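Local structure of thiamine-monophosphate kinase (Stenotrophomonas maltophilia, 6XEP) at residues V50-T55 / A84-R89; T75-L80 / L202-R207; Q149-D154 / R213-A218; I71-L76 / A118-I123; G233-R238 / C279-A284. The protein probably catalyses the ATP-dependent phosphorylation of thiamine monophosphate to thiamine diphosphate, the active form of vitamin B1, in a magnesium-dependent reaction. All coordinates share one frame; numbering follows the deposited sequence. Where two conformers were deposited one is given.

Contact 1: V50-T55 / A84-R89; sequences VVTADT and AAMGAR
V50 and M86 meet tip to tip, and the tight part of the contact gathers round the methyl CE of M86. CE lies 4.0 Å from CG2 of V50 and 3.7 Å from CG2 of T52, touching two residues that sit on the same face of strand 48-57. The thioether gets there because its chain runs out extended and then turns at the sulfur (chi3 -75°), laying CE against the strand. A88 closes the other end, its CB 3.7 Å from CG2 of V50. Between M86 and A88 the chain leaves helix 68-85 through a Schellman motif: G87 takes a positive phi of 65° and its N bonds back to A84 O at 2.8 Å. This turn steers the chain into strand 89-99 of the PurM-like N-terminal sheet, so helix and sheet close on each other here. T52, V50 and A88 are buried, whereas M86 and G87 are partly exposed and R89 is exposed. T52 OG1 bonds to N79 ND2, and T52, D54 and nearby D82 are predicted magnesium ligands. L40 of the second subunit also packs on V50.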
# COMPACT_ATOMS: atom_id res chain seq x y z
N VAL A 50 4.57 -3.95 12.30
CA VAL A 50 4.00 -2.61 12.18
C VAL A 50 4.08 -2.22 10.72
O VAL A 50 5.00 -2.60 10.00
CB VAL A 50 4.70 -1.55 13.06
CG1 VAL A 50 4.55 -1.90 14.48
CG2 VAL A 50 6.14 -1.44 12.71
N VAL A 51 3.09 -1.46 10.28
CA VAL A 51 2.91 -1.20 8.86
C VAL A 51 2.71 0.29 8.67
O VAL A 51 1.94 0.91 9.42
CB VAL A 51 1.71 -1.98 8.29
CG1 VAL A 51 1.60 -1.74 6.82
CG2 VAL A 51 1.88 -3.47 8.57
N THR A 52 3.40 0.85 7.69
CA THR A 52 3.28 2.26 7.33
C THR A 52 2.93 2.37 5.86
O THR A 52 3.25 1.49 5.07
CB THR A 52 4.59 3.03 7.58
OG1 THR A 52 5.60 2.58 6.68
CG2 THR A 52 5.07 2.83 8.99
N ALA A 53 2.27 3.46 5.50
CA ALA A 53 1.91 3.65 4.10
C ALA A 53 1.91 5.14 3.81
O ALA A 53 1.42 5.92 4.62
CB ALA A 53 0.54 3.06 3.76
N ASP A 54 2.46 5.51 2.66
CA ASP A 54 2.56 6.90 2.24
C ASP A 54 2.40 6.94 0.73
O ASP A 54 2.85 6.03 0.03
CB ASP A 54 3.92 7.51 2.63
CG ASP A 54 4.13 7.58 4.13
OD1 ASP A 54 4.78 6.65 4.67
OD2 ASP A 54 3.64 8.55 4.77
N THR A 55 1.73 7.98 0.23
CA THR A 55 1.64 8.18 -1.20
C THR A 55 2.34 9.49 -1.54
O THR A 55 2.14 10.48 -0.85
CB THR A 55 0.18 8.23 -1.67
OG1 THR A 55 -0.42 6.94 -1.48
CG2 THR A 55 0.11 8.61 -3.15
N ALA A 84 11.57 4.10 11.28
CA ALA A 84 12.67 4.45 12.18
C ALA A 84 12.16 5.04 13.48
O ALA A 84 12.66 4.71 14.57
CB ALA A 84 13.61 5.44 11.49
N ALA A 85 11.18 5.93 13.40
CA ALA A 85 10.67 6.61 14.57
C ALA A 85 9.95 5.66 15.50
O ALA A 85 9.71 6.01 16.66
CB ALA A 85 9.72 7.75 14.15
N MET A 86 9.59 4.47 15.02
CA MET A 86 9.03 3.44 15.87
C MET A 86 10.07 2.43 16.32
O MET A 86 9.74 1.51 17.08
CB MET A 86 7.89 2.74 15.14
CG MET A 86 6.76 3.70 14.90
SD MET A 86 5.34 2.84 14.25
CE MET A 86 5.87 2.56 12.57
N GLY A 87 11.33 2.59 15.91
CA GLY A 87 12.35 1.63 16.26
C GLY A 87 12.11 0.27 15.66
O GLY A 87 12.51 -0.75 16.24
N ALA A 88 11.44 0.22 14.52
CA ALA A 88 11.10 -1.03 13.88
C ALA A 88 12.18 -1.42 12.89
O ALA A 88 12.79 -0.56 12.25
CB ALA A 88 9.75 -0.93 13.17
N ARG A 89 12.40 -2.72 12.76
CA ARG A 89 13.34 -3.27 11.79
C ARG A 89 12.62 -3.48 10.46
O ARG A 89 11.74 -4.35 10.39
CB ARG A 89 13.91 -4.59 12.30
CG ARG A 89 14.96 -5.22 11.38
CD ARG A 89 15.65 -6.38 12.07
NE ARG A 89 16.22 -5.97 13.35
CZ ARG A 89 17.42 -5.41 13.50
NH1 ARG A 89 18.20 -5.18 12.45
NH2 ARG A 89 17.84 -5.07 14.72

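Contact 2: T75-L80 / L202-R207; sequences TLAVNL and LRPTPR
P206 and P204 meet L80 and A77 of helix 68-85 by apolar packing. P206 rests on L80, with its CB 3.7 Å from L80 CB, and its ring atom CG also meets L80 CD1 at 4.0 Å. A77 touches both rings: its CB is 4.1 Å from P204 CG and equally far from P206 CD. The small methyl lets the backbones come close, with the CA atoms of A77 and P206 only 5.6 Å apart. Contacts of carbon with backbone oxygen form a second group: A77 CB lies 3.8 Å from P204 O, and P206 CB is 3.8 Å from A77 O. Hydrogen bonds and charges lie around this apolar patch. P204 O accepts from W73 NE1, one turn earlier on the same helix, and R203 forms a salt bridge with D70; these two pairs link the connection between helices 192-202 and 208-214, part of the C-terminal domain, to a helix of the N-terminal domain. R207 pairs with E277 within the C-terminal domain. With no amide hydrogen on either proline, the segment offers the helix puckered hydrocarbon rings at both positions, and the contact between the two segments themselves is apolar, with polar links at its margin.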
# COMPACT_ATOMS: atom_id res chain seq x y z
N THR A 75 10.40 8.14 -2.24
CA THR A 75 9.16 7.42 -1.93
C THR A 75 9.41 6.37 -0.84
O THR A 75 8.65 6.28 0.14
CB THR A 75 8.60 6.77 -3.21
OG1 THR A 75 8.25 7.81 -4.13
CG2 THR A 75 7.34 6.01 -2.91
N LEU A 76 10.50 5.63 -0.95
CA LEU A 76 10.82 4.66 0.10
C LEU A 76 11.32 5.35 1.37
O LEU A 76 11.01 4.90 2.48
CB LEU A 76 11.86 3.66 -0.41
CG LEU A 76 12.37 2.62 0.58
CD1 LEU A 76 11.22 1.73 1.10
CD2 LEU A 76 13.44 1.77 -0.11
N ALA A 77 12.11 6.42 1.24
CA ALA A 77 12.68 7.07 2.41
C ALA A 77 11.60 7.56 3.38
O ALA A 77 11.80 7.51 4.60
CB ALA A 77 13.56 8.24 1.98
N VAL A 78 10.48 8.06 2.86
CA VAL A 78 9.40 8.51 3.74
C VAL A 78 8.94 7.37 4.64
O VAL A 78 8.76 7.54 5.85
CB VAL A 78 8.24 9.09 2.91
CG1 VAL A 78 7.11 9.48 3.83
CG2 VAL A 78 8.73 10.29 2.13
N ASN A 79 8.74 6.19 4.07
CA ASN A 79 8.25 5.06 4.84
C ASN A 79 9.29 4.55 5.82
O ASN A 79 8.96 4.16 6.95
CB ASN A 79 7.84 3.94 3.89
CG ASN A 79 6.56 4.24 3.19
OD1 ASN A 79 6.55 4.91 2.16
ND2 ASN A 79 5.46 3.78 3.76
N LEU A 80 10.55 4.50 5.39
CA LEU A 80 11.60 4.05 6.29
C LEU A 80 11.77 5.01 7.45
O LEU A 80 12.08 4.58 8.56
CB LEU A 80 12.91 3.90 5.52
CG LEU A 80 12.97 2.74 4.53
CD1 LEU A 80 14.32 2.72 3.80
CD2 LEU A 80 12.71 1.40 5.25
N LEU A 202 15.84 16.12 -2.27
CA LEU A 202 15.54 15.03 -3.20
C LEU A 202 15.78 13.66 -2.58
O LEU A 202 15.03 12.72 -2.86
CB LEU A 202 16.41 15.17 -4.46
CG LEU A 202 16.17 16.44 -5.27
CD1 LEU A 202 17.10 16.38 -6.48
CD2 LEU A 202 14.72 16.53 -5.70
N ARG A 203 16.81 13.52 -1.75
CA ARG A 203 17.22 12.21 -1.24
C ARG A 203 17.44 12.30 0.26
O ARG A 203 18.58 12.16 0.73
CB ARG A 203 18.49 11.72 -1.92
CG ARG A 203 18.37 11.38 -3.38
CD ARG A 203 19.72 10.82 -3.89
NE ARG A 203 19.83 11.11 -5.31
CZ ARG A 203 20.96 11.29 -5.96
NH1 ARG A 203 22.12 11.19 -5.32
NH2 ARG A 203 20.92 11.54 -7.25
N PRO A 204 16.39 12.49 1.05
CA PRO A 204 16.55 12.51 2.51
C PRO A 204 17.06 11.16 3.00
O PRO A 204 16.81 10.12 2.38
CB PRO A 204 15.13 12.80 3.02
CG PRO A 204 14.23 12.25 1.96
CD PRO A 204 14.97 12.57 0.66
N THR A 205 17.78 11.17 4.14
CA THR A 205 18.35 9.93 4.67
C THR A 205 17.54 9.42 5.86
O THR A 205 17.59 10.05 6.94
CB THR A 205 19.81 10.16 5.09
OG1 THR A 205 20.55 10.68 3.97
CG2 THR A 205 20.44 8.83 5.51
N PRO A 206 16.79 8.32 5.74
CA PRO A 206 16.03 7.83 6.89
C PRO A 206 16.97 7.26 7.93
O PRO A 206 17.90 6.53 7.59
CB PRO A 206 15.12 6.75 6.29
CG PRO A 206 15.92 6.20 5.11
CD PRO A 206 16.65 7.44 4.55
N ARG A 207 16.75 7.61 9.20
CA ARG A 207 17.72 7.25 10.23
C ARG A 207 17.34 5.92 10.88
O ARG A 207 17.10 5.82 12.09
CB ARG A 207 17.84 8.37 11.26
CG ARG A 207 18.08 9.75 10.64
CD ARG A 207 19.40 9.79 9.86
NE ARG A 207 19.70 11.17 9.50
CZ ARG A 207 20.70 11.55 8.72
NH1 ARG A 207 21.53 10.62 8.21
NH2 ARG A 207 20.86 12.84 8.45

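Contact 3: Q149-D154 / R213-A218; sequences QALRRD and RLRAFA
R215 swings CG opposite its backbone N (chi1 177°) and then bends at chi2 (64°), which lays its aliphatic stem across Q149; Q149 in turn folds at chi2 (-67°) and brings its amide over that stem. This is loop packing at the border of the two PurM-like domains, where the linker after strand 136-145 runs past the end of helix 208-214. The side chains of Q149 and R215 cross at about a right angle. NE2 of Q149 lies 3.6 Å from CG of R215, a packing contact, and R215 NE instead bonds to the backbone O of G148, just ahead of the segment. Deeper in, L151 uses both branches: CD1 meets L214 CB at 3.9 Å, and CD2 rests on the backbone of R215, 3.8 Å from its CA. The two leucines are buried, while Q149 and R215 are exposed. Further along the linker, R152 grips D154 side-on, with NE to OD1 and NH2 to OD2; R152 NH2 also pairs with D36 of the second subunit. The neighbouring R153 is a predicted ATP ligand. At the exposed pair, Q149 O lies at the edge of the R215 guanidinium, in its plane, and 3.4 Å from R215 CD.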
# COMPACT_ATOMS: atom_id res chain seq x y z
N GLN A 149 9.28 -3.26 22.49
CA GLN A 149 10.46 -2.58 21.99
C GLN A 149 10.14 -1.38 21.11
O GLN A 149 11.06 -0.62 20.78
CB GLN A 149 11.33 -3.55 21.19
CG GLN A 149 12.00 -4.63 22.03
CD GLN A 149 13.04 -4.04 22.96
OE1 GLN A 149 12.80 -3.91 24.16
NE2 GLN A 149 14.20 -3.67 22.40
N ALA A 150 8.88 -1.20 20.70
CA ALA A 150 8.54 -0.08 19.83
C ALA A 150 8.75 1.25 20.55
O ALA A 150 8.46 1.38 21.74
CB ALA A 150 7.09 -0.19 19.36
N LEU A 151 9.29 2.22 19.83
CA LEU A 151 9.34 3.58 20.33
C LEU A 151 7.98 4.23 20.16
O LEU A 151 7.26 3.97 19.18
CB LEU A 151 10.39 4.41 19.60
CG LEU A 151 11.83 3.89 19.68
CD1 LEU A 151 12.67 4.63 18.65
CD2 LEU A 151 12.34 4.12 21.07
N ARG A 152 7.67 5.13 21.08
CA ARG A 152 6.35 5.75 21.15
C ARG A 152 6.50 7.26 21.32
O ARG A 152 7.56 7.75 21.70
CB ARG A 152 5.52 5.18 22.30
CG ARG A 152 5.16 3.71 22.14
CD ARG A 152 4.43 3.21 23.37
NE ARG A 152 3.20 3.97 23.61
CZ ARG A 152 2.01 3.65 23.11
NH1 ARG A 152 1.86 2.59 22.33
NH2 ARG A 152 0.94 4.40 23.40
N ARG A 153 5.43 7.98 21.00
CA ARG A 153 5.40 9.43 21.14
C ARG A 153 4.91 9.91 22.50
O ARG A 153 5.04 11.10 22.80
CB ARG A 153 4.50 10.04 20.07
CG ARG A 153 4.90 9.74 18.63
CD ARG A 153 3.86 10.27 17.65
NE ARG A 153 4.28 10.05 16.26
CZ ARG A 153 3.64 10.54 15.21
NH1 ARG A 153 2.55 11.27 15.37
NH2 ARG A 153 4.10 10.30 13.98
N ASP A 154 4.35 9.02 23.32
CA ASP A 154 3.60 9.44 24.51
C ASP A 154 4.37 9.22 25.81
O ASP A 154 3.78 9.36 26.89
CB ASP A 154 2.24 8.73 24.56
CG ASP A 154 2.36 7.22 24.74
OD1 ASP A 154 3.44 6.67 24.48
OD2 ASP A 154 1.37 6.58 25.14
N ARG A 213 18.57 1.72 17.60
CA ARG A 213 19.36 1.79 18.81
C ARG A 213 18.73 2.63 19.90
O ARG A 213 19.09 2.45 21.07
CB ARG A 213 20.75 2.34 18.50
CG ARG A 213 21.55 1.34 17.66
CD ARG A 213 23.03 1.53 17.81
NE ARG A 213 23.70 1.00 16.64
CZ ARG A 213 25.00 1.16 16.39
NH1 ARG A 213 25.51 0.65 15.27
NH2 ARG A 213 25.77 1.84 17.23
N LEU A 214 17.75 3.46 19.56
CA LEU A 214 17.19 4.44 20.50
C LEU A 214 16.41 3.78 21.63
O LEU A 214 16.28 4.37 22.71
CB LEU A 214 16.29 5.43 19.76
CG LEU A 214 17.00 6.61 19.10
CD1 LEU A 214 16.02 7.52 18.37
CD2 LEU A 214 17.78 7.39 20.13
N ARG A 215 15.87 2.58 21.41
CA ARG A 215 15.11 1.94 22.48
C ARG A 215 15.96 1.78 23.72
O ARG A 215 15.46 1.87 24.84
CB ARG A 215 14.55 0.59 22.03
CG ARG A 215 13.79 -0.17 23.13
CD ARG A 215 12.51 0.57 23.58
NE ARG A 215 11.80 -0.21 24.59
CZ ARG A 215 11.99 -0.10 25.90
NH1 ARG A 215 12.87 0.77 26.38
NH2 ARG A 215 11.30 -0.86 26.74
N ALA A 216 17.27 1.58 23.53
CA ALA A 216 18.16 1.42 24.67
C ALA A 216 18.46 2.73 25.38
O ALA A 216 19.02 2.70 26.48
CB ALA A 216 19.47 0.76 24.22
N PHE A 217 18.12 3.89 24.79
CA PHE A 217 18.55 5.17 25.35
C PHE A 217 17.42 6.16 25.58
O PHE A 217 17.51 7.01 26.47
CB PHE A 217 19.59 5.85 24.44
CG PHE A 217 20.83 5.02 24.15
CD1 PHE A 217 20.93 4.29 22.97
CD2 PHE A 217 21.89 4.99 25.05
CE1 PHE A 217 22.06 3.55 22.69
CE2 PHE A 217 23.03 4.23 24.77
CZ PHE A 217 23.11 3.52 23.60
N ALA A 218 16.36 6.11 24.77
CA ALA A 218 15.41 7.20 24.69
C ALA A 218 14.09 6.82 25.36
O ALA A 218 13.81 5.65 25.60
CB ALA A 218 15.14 7.58 23.23

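Contact 4: I71-L76 / A118-I123; sequences IGWKTL and ADQHDI
L76 has the largest share of this contact, and its branch CD2 does the touching. That methyl lies 3.5 Å from both N and CB of A118, wedged against the last turn of helix 104-120, and 4.2 Å from CG2 of I123 just beyond it. A118 therefore meets the leucine through backbone as well as side chain, and I123, just ahead of strand 124-132, touches the same methyl. The link between them is a tight turn in which A118 O takes bonds from both H121 N and I123 N, arriving from opposite faces of the carbonyl plane. Helices 68-85 and 104-120 lie side by side on the sheet of the PurM-like N-terminal domain, and this contact joins them near the end of the second helix; I123 also reaches A141 of strand 136-145. Q120 and W73 meet closer to the surface. The glutamine, extended beyond CG, brings NE2 to 3.6 Å from CH2 of the indole, with amide and ring planes 64° apart. Chi1 of W73 (-179°) directs its ring out toward this end of the neighbouring helix, its NE1 having P204 as partner. On the face of helix 68-85 turned to the sheet, T75 OG1 bonds back to I71 O at 2.7 Å; the same oxygen accepts T75 N from the other face of its plane.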
# COMPACT_ATOMS: atom_id res chain seq x y z
N ILE A 71 12.73 10.20 -7.20
CA ILE A 71 11.39 9.80 -6.81
C ILE A 71 11.41 8.41 -6.18
O ILE A 71 10.75 8.16 -5.17
CB ILE A 71 10.44 9.85 -8.03
CG1 ILE A 71 10.32 11.28 -8.54
CG2 ILE A 71 9.06 9.35 -7.64
CD1 ILE A 71 9.56 11.36 -9.86
N GLY A 72 12.17 7.48 -6.78
CA GLY A 72 12.27 6.15 -6.21
C GLY A 72 12.89 6.15 -4.83
O GLY A 72 12.39 5.50 -3.90
N TRP A 73 13.97 6.90 -4.65
CA TRP A 73 14.60 7.02 -3.34
C TRP A 73 13.64 7.62 -2.31
O TRP A 73 13.40 7.04 -1.25
CB TRP A 73 15.87 7.88 -3.46
CG TRP A 73 16.65 8.07 -2.17
CD1 TRP A 73 16.29 8.83 -1.08
CD2 TRP A 73 17.93 7.50 -1.86
NE1 TRP A 73 17.28 8.77 -0.12
CE2 TRP A 73 18.29 7.96 -0.56
CE3 TRP A 73 18.81 6.66 -2.54
CZ2 TRP A 73 19.48 7.59 0.05
CZ3 TRP A 73 20.00 6.29 -1.92
CH2 TRP A 73 20.31 6.75 -0.64
N LYS A 74 13.08 8.78 -2.63
CA LYS A 74 12.33 9.51 -1.62
C LYS A 74 11.04 8.80 -1.26
O LYS A 74 10.64 8.79 -0.09
CB LYS A 74 12.05 10.95 -2.10
CG LYS A 74 11.38 11.78 -1.00
CD LYS A 74 11.52 13.29 -1.24
CE LYS A 74 10.98 14.05 -0.03
NZ LYS A 74 11.13 15.52 -0.15
N THR A 75 10.40 8.14 -2.24
CA THR A 75 9.16 7.42 -1.93
C THR A 75 9.41 6.37 -0.84
O THR A 75 8.65 6.28 0.14
CB THR A 75 8.60 6.77 -3.21
OG1 THR A 75 8.25 7.81 -4.13
CG2 THR A 75 7.34 6.01 -2.91
N LEU A 76 10.50 5.63 -0.95
CA LEU A 76 10.82 4.66 0.10
C LEU A 76 11.32 5.35 1.37
O LEU A 76 11.01 4.90 2.48
CB LEU A 76 11.86 3.66 -0.41
CG LEU A 76 12.37 2.62 0.58
CD1 LEU A 76 11.22 1.73 1.10
CD2 LEU A 76 13.44 1.77 -0.11
N ALA A 118 16.75 0.81 -0.60
CA ALA A 118 16.22 -0.41 -0.00
C ALA A 118 17.33 -1.36 0.40
O ALA A 118 17.26 -1.97 1.48
CB ALA A 118 15.27 -1.10 -0.99
N ASP A 119 18.35 -1.53 -0.45
CA ASP A 119 19.44 -2.44 -0.15
C ASP A 119 20.19 -2.04 1.11
O ASP A 119 20.70 -2.90 1.83
CB ASP A 119 20.43 -2.52 -1.32
CG ASP A 119 19.82 -3.17 -2.54
OD1 ASP A 119 18.66 -3.65 -2.44
OD2 ASP A 119 20.49 -3.21 -3.60
N GLN A 120 20.30 -0.74 1.37
CA GLN A 120 21.03 -0.29 2.56
C GLN A 120 20.35 -0.70 3.85
O GLN A 120 21.00 -0.72 4.90
CB GLN A 120 21.17 1.23 2.54
CG GLN A 120 22.17 1.75 1.55
CD GLN A 120 22.16 3.27 1.53
OE1 GLN A 120 22.09 3.91 2.57
NE2 GLN A 120 22.23 3.84 0.33
N HIS A 121 19.05 -0.95 3.82
CA HIS A 121 18.29 -1.21 5.05
C HIS A 121 17.66 -2.58 5.04
O HIS A 121 16.83 -2.89 5.91
CB HIS A 121 17.27 -0.10 5.24
CG HIS A 121 17.91 1.24 5.40
ND1 HIS A 121 18.70 1.56 6.49
CD2 HIS A 121 17.96 2.31 4.57
CE1 HIS A 121 19.17 2.78 6.34
NE2 HIS A 121 18.74 3.26 5.19
N ASP A 122 18.06 -3.42 4.08
CA ASP A 122 17.59 -4.80 3.98
C ASP A 122 16.07 -4.88 4.00
O ASP A 122 15.49 -5.75 4.64
CB ASP A 122 18.20 -5.66 5.08
CG ASP A 122 19.70 -5.88 4.89
OD1 ASP A 122 20.16 -5.86 3.73
OD2 ASP A 122 20.40 -6.08 5.89
N ILE A 123 15.42 -3.96 3.30
CA ILE A 123 13.97 -4.06 3.10
C ILE A 123 13.73 -4.56 1.69
O ILE A 123 14.35 -4.08 0.73
CB ILE A 123 13.24 -2.73 3.39
CG1 ILE A 123 11.72 -2.95 3.35
CG2 ILE A 123 13.65 -1.62 2.40
CD1 ILE A 123 10.85 -1.71 3.73

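Contact 5: G233-R238 / C279-A284; sequences GHIAAR and CFTAAA
Within 233-238, I235 makes the contact with 279-284, and it does so with two different methyls. CG2 meets CG2 of T281 at 4.2 Å, the two side chains reaching toward each other tip to tip. CD1, at the end of the longer branch, lies 4.0 Å from the backbone O of C279. These are loose van der Waals distances: the nearest CA atoms, those of I235 and F280, are 8.6 Å apart, so side chains, chiefly I235, bridge the distance. C279 turns its side chain to the helix as T281 does, and F280 between them points to the other face of the sheet, in the usual alternation of a strand. The rotation of T281 (chi1 84°) turns CG2 to the isoleucine, while OG1 bonds to D160. F280 packs its ring nearly parallel to that of W163 and touches L290 of helix 287-297. Around I235, V222 of the adjoining strand 220-224 and A156 of the linker widen the apolar patch. At the far end of the segment, R238 forms a salt bridge with D37 of the second subunit. Helix 228-239 and helix 287-297 thus pack on opposite faces of this mixed sheet, the alpha/beta core of the PurM-like C-terminal domain, with R153, a predicted ATP ligand, close beside I235.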
# COMPACT_ATOMS: atom_id res chain seq x y z
N GLY A 233 5.54 18.74 18.66
CA GLY A 233 4.19 18.95 19.17
C GLY A 233 3.43 17.67 19.45
O GLY A 233 2.66 17.60 20.41
N HIS A 234 3.60 16.66 18.60
CA HIS A 234 2.97 15.37 18.87
C HIS A 234 3.53 14.74 20.15
O HIS A 234 2.78 14.16 20.94
CB HIS A 234 3.16 14.40 17.70
CG HIS A 234 2.59 14.89 16.41
ND1 HIS A 234 1.40 15.57 16.34
CD2 HIS A 234 3.05 14.80 15.14
CE1 HIS A 234 1.15 15.88 15.08
NE2 HIS A 234 2.13 15.42 14.33
N ILE A 235 4.85 14.83 20.37
CA ILE A 235 5.39 14.29 21.62
C ILE A 235 4.81 15.03 22.82
O ILE A 235 4.39 14.42 23.82
CB ILE A 235 6.93 14.35 21.63
CG1 ILE A 235 7.51 13.38 20.60
CG2 ILE A 235 7.46 13.96 23.01
CD1 ILE A 235 9.03 13.28 20.65
N ALA A 236 4.77 16.36 22.75
CA ALA A 236 4.29 17.14 23.89
C ALA A 236 2.84 16.81 24.20
O ALA A 236 2.47 16.60 25.37
CB ALA A 236 4.45 18.63 23.56
N ALA A 237 2.00 16.76 23.17
CA ALA A 237 0.58 16.49 23.37
C ALA A 237 0.36 15.06 23.87
O ALA A 237 -0.32 14.85 24.87
CB ALA A 237 -0.18 16.73 22.07
N ARG A 238 0.95 14.07 23.20
CA ARG A 238 0.72 12.69 23.59
C ARG A 238 1.29 12.37 24.97
O ARG A 238 0.71 11.57 25.70
CB ARG A 238 1.30 11.75 22.52
CG ARG A 238 0.66 11.96 21.14
CD ARG A 238 -0.59 11.10 20.96
NE ARG A 238 -0.17 9.70 20.85
CZ ARG A 238 -0.35 8.79 21.80
NH1 ARG A 238 -0.97 9.12 22.91
NH2 ARG A 238 0.09 7.55 21.62
N CYS A 279 13.51 13.06 16.11
CA CYS A 279 13.55 13.86 17.33
C CYS A 279 13.16 12.95 18.49
O CYS A 279 12.17 12.21 18.38
CB CYS A 279 12.61 15.06 17.24
SG CYS A 279 12.50 16.04 18.74
N PHE A 280 13.95 12.96 19.56
CA PHE A 280 13.65 12.08 20.68
C PHE A 280 13.95 12.76 22.00
O PHE A 280 14.61 13.80 22.06
CB PHE A 280 14.40 10.73 20.58
CG PHE A 280 15.89 10.86 20.48
CD1 PHE A 280 16.50 11.13 19.27
CD2 PHE A 280 16.69 10.65 21.61
CE1 PHE A 280 17.88 11.22 19.16
CE2 PHE A 280 18.08 10.73 21.52
CZ PHE A 280 18.68 11.02 20.28
N THR A 281 13.42 12.18 23.08
CA THR A 281 13.70 12.65 24.42
C THR A 281 14.39 11.53 25.19
O THR A 281 14.17 10.34 24.91
CB THR A 281 12.43 13.13 25.15
OG1 THR A 281 11.74 12.03 25.76
CG2 THR A 281 11.48 13.87 24.19
N ALA A 282 15.25 11.92 26.12
CA ALA A 282 16.05 10.99 26.91
C ALA A 282 16.32 11.59 28.28
O ALA A 282 16.41 12.82 28.43
CB ALA A 282 17.38 10.65 26.23
N ALA A 283 16.47 10.72 29.28
CA ALA A 283 16.87 11.18 30.60
C ALA A 283 18.17 11.97 30.52
O ALA A 283 19.05 11.66 29.70
CB ALA A 283 17.02 9.99 31.55
N ALA A 284 18.31 12.98 31.39
CA ALA A 284 19.50 13.84 31.35
C ALA A 284 20.79 13.06 31.57
O ALA A 284 21.86 13.49 31.12
CB ALA A 284 19.38 14.96 32.39

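In the fold
Helix 68-85 is common to contacts 1, 2 and 4. Contacts 2 and 4 share T75 and L76, their centres about 7 Å apart; contact 1 lies at the helix end, about 11 Å from contact 2 between centres. Contacts 1 and 4 stay within the N-terminal domain; contact 2 ties the helix to the C-terminal one. Contact 3 comes after contacts 1 and 4, joining linker 149-154 to the end of helix 208-214; its segments alternate with those of contact 2, and it meets contact 1 through M86 O and L151 N. Contact 5 belongs to the C-terminal sheet. Contacts 1, 3 and 5 touch the second subunit, consistent with domain and subunit packing converging near the predicted nucleotide and magnesium sites.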